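Long-range contact in amine Dehydrogenase (Pseudomonas putida, PDB 1JMX), which probably transfers electrons through its two covalently bound c-type hemes, as the heme-carrying alpha subunit of a quinohemoprotein amine dehydrogenase: residues 430-434 against 460-464. Residues are numbered along the deposited sequence; the frame is centred on the assembly and turned at random.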
ATOM      1  N   ASP A 430     -12.413   2.799  20.120  1.00 21.19           N
ATOM      2  CA  ASP A 430     -11.623   1.827  19.369  1.00 19.76           C
ATOM      3  C   ASP A 430     -11.484   0.465  20.040  1.00 19.96           C
ATOM      4  O   ASP A 430     -11.554  -0.566  19.377  1.00 18.74           O
ATOM      5  CB  ASP A 430     -10.224   2.382  19.092  1.00 17.81           C
ATOM      6  CG  ASP A 430     -10.211   3.425  17.988  1.00 15.21           C
ATOM      7  OD1 ASP A 430     -11.271   3.739  17.416  1.00 16.96           O
ATOM      8  OD2 ASP A 430      -9.115   3.921  17.686  1.00 15.48           O
ATOM      9  N   VAL A 431     -11.257   0.468  21.350  1.00 20.02           N
ATOM     10  CA  VAL A 431     -11.090  -0.764  22.118  1.00 18.85           C
ATOM     11  C   VAL A 431     -12.332  -1.651  22.075  1.00 18.27           C
ATOM     12  O   VAL A 431     -12.249  -2.858  22.282  1.00 20.24           O
ATOM     13  CB  VAL A 431     -10.702  -0.434  23.579  1.00 19.50           C
ATOM     14  CG1 VAL A 431     -10.931  -1.626  24.500  1.00 20.21           C
ATOM     15  CG2 VAL A 431      -9.262  -0.025  23.631  1.00 17.98           C
ATOM     16  N   LYS A 432     -13.475  -1.059  21.762  1.00 18.73           N
ATOM     17  CA  LYS A 432     -14.730  -1.794  21.700  1.00 18.85           C
ATOM     18  C   LYS A 432     -15.029  -2.394  20.330  1.00 17.60           C
ATOM     19  O   LYS A 432     -15.652  -3.453  20.224  1.00 17.15           O
ATOM     20  CB  LYS A 432     -15.872  -0.868  22.113  1.00 21.91           C
ATOM     21  CG  LYS A 432     -17.256  -1.483  22.037  1.00 25.94           C
ATOM     22  CD  LYS A 432     -18.277  -0.506  22.584  1.00 30.71           C
ATOM     23  CE  LYS A 432     -19.696  -1.009  22.383  1.00 33.40           C
ATOM     24  NZ  LYS A 432     -20.685   0.006  22.876  1.00 35.84           N
ATOM     25  N   PHE A 433     -14.573  -1.717  19.281  1.00 16.75           N
ATOM     26  CA  PHE A 433     -14.832  -2.163  17.922  1.00 15.02           C
ATOM     27  C   PHE A 433     -13.664  -2.803  17.181  1.00 13.75           C
ATOM     28  O   PHE A 433     -13.874  -3.672  16.344  1.00 14.41           O
ATOM     29  CB  PHE A 433     -15.369  -0.992  17.099  1.00 15.52           C
ATOM     30  CG  PHE A 433     -16.654  -0.407  17.624  1.00 15.01           C
ATOM     31  CD1 PHE A 433     -16.666   0.846  18.228  1.00 16.94           C
ATOM     32  CD2 PHE A 433     -17.853  -1.085  17.477  1.00 15.35           C
ATOM     33  CE1 PHE A 433     -17.862   1.419  18.677  1.00 16.84           C
ATOM     34  CE2 PHE A 433     -19.055  -0.525  17.921  1.00 15.31           C
ATOM     35  CZ  PHE A 433     -19.060   0.730  18.521  1.00 14.85           C
ATOM     36  N   ALA A 434     -12.440  -2.402  17.513  1.00 13.72           N
ATOM     37  CA  ALA A 434     -11.242  -2.896  16.832  1.00 14.51           C
ATOM     38  C   ALA A 434     -11.050  -4.406  16.808  1.00 15.91           C
ATOM     39  O   ALA A 434     -10.463  -4.946  15.869  1.00 16.29           O
ATOM     40  CB  ALA A 434      -9.995  -2.210  17.379  1.00 14.82           C
ATOM     41  N   ASN A 460     -13.961  -1.197  11.657  1.00 15.34           N
ATOM     42  CA  ASN A 460     -13.526  -1.633  12.968  1.00 13.91           C
ATOM     43  C   ASN A 460     -12.009  -1.502  13.098  1.00 13.69           C
ATOM     44  O   ASN A 460     -11.307  -2.439  13.488  1.00 13.86           O
ATOM     45  CB  ASN A 460     -14.006  -3.068  13.200  1.00 13.61           C
ATOM     46  CG  ASN A 460     -15.520  -3.175  13.168  1.00 12.14           C
ATOM     47  OD1 ASN A 460     -16.219  -2.344  13.751  1.00 12.62           O
ATOM     48  ND2 ASN A 460     -16.031  -4.177  12.466  1.00 11.90           N
ATOM     49  N   ALA A 461     -11.519  -0.324  12.724  1.00 13.03           N
ATOM     50  CA  ALA A 461     -10.107   0.006  12.790  1.00 13.82           C
ATOM     51  C   ALA A 461      -9.841   0.654  14.153  1.00 14.32           C
ATOM     52  O   ALA A 461     -10.778   1.072  14.837  1.00 14.47           O
ATOM     53  CB  ALA A 461      -9.740   0.971  11.653  1.00 14.49           C
ATOM     54  N   GLY A 462      -8.573   0.719  14.551  1.00 14.41           N
ATOM     55  CA  GLY A 462      -8.233   1.318  15.828  1.00 13.54           C
ATOM     56  C   GLY A 462      -6.756   1.570  16.060  1.00 14.04           C
ATOM     57  O   GLY A 462      -5.899   0.961  15.423  1.00 13.57           O
ATOM     58  N   ASN A 463      -6.469   2.508  16.957  1.00 13.58           N
ATOM     59  CA  ASN A 463      -5.104   2.864  17.322  1.00 14.09           C
ATOM     60  C   ASN A 463      -4.982   2.351  18.759  1.00 14.43           C
ATOM     61  O   ASN A 463      -5.481   2.974  19.699  1.00 14.07           O
ATOM     62  CB  ASN A 463      -4.934   4.386  17.249  1.00 13.39           C
ATOM     63  CG  ASN A 463      -3.495   4.804  17.146  1.00 12.71           C
ATOM     64  OD1 ASN A 463      -2.592   3.985  17.270  1.00 14.26           O
ATOM     65  ND2 ASN A 463      -3.269   6.088  16.921  1.00 14.64           N
ATOM     66  N   LEU A 464      -4.352   1.190  18.908  1.00 14.47           N
ATOM     67  CA  LEU A 464      -4.231   0.532  20.202  1.00 14.71           C
ATOM     68  C   LEU A 464      -2.864   0.419  20.879  1.00 15.39           C
ATOM     69  O   LEU A 464      -1.810   0.400  20.245  1.00 16.03           O
ATOM     70  CB  LEU A 464      -4.857  -0.864  20.107  1.00 14.07           C
ATOM     71  CG  LEU A 464      -6.310  -0.945  19.638  1.00 12.85           C
ATOM     72  CD1 LEU A 464      -6.751  -2.397  19.604  1.00 13.35           C
ATOM     73  CD2 LEU A 464      -7.214  -0.129  20.562  1.00 13.82           C
TER
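D430 and N463 show how a buried carboxylate can pin a short helix to the start of a strand. The amide N of N463 donates to OD2 of D430 over 3.1 Å. The N-H points almost straight at the oxygen, with an angle of 160°, but it arrives from above the carboxylate plane, 38° out of it. The acid can lean across because its CG lies beside its own backbone N (chi1 -76°), which also lays OD2 against CA of G462 at 3.3 Å. Its other oxygen, OD1, forms a salt bridge with R454, whose guanidinium also donates to the carbonyl O of A461, joining the acid to the loop before the strand. Shortening D430 to an alanine would take away the carboxylate and would probably leave the N463 amide without this acceptor and R454 without this salt-bridge partner.

The two segments fall in the family region called domain IV, of the E-set clan and so probably of immunoglobulin-like beta-sandwich type; here helix 430-433 lies beside the first residues of strand 462-470, away from the heme sites. G462 passes the helix with its CA 4.9 Å from that of D430, and a side chain at this position would run into CB of A434.

Apolar contacts continue along L464, whose two methyls divide the work: CD2 crosses to CG2 of V431 at 3.7 Å, while CD1 reaches CB of A434 at 3.9 Å. V418 touches both V431 and L464, and F443 lies against L464 and A434, extending this hydrophobic patch into the sheet.

At the other end, a weak CA-H...O contact runs from CA of A434 to the carbonyl O of N460 (3.4 Å), almost in line. Packing adds to it: CB of N460 rests on the carbonyl O of F433 (3.2 Å), with OD1 near CB of F433 and oblique to the ring, while ND2 donates to the carbonyl O of G447.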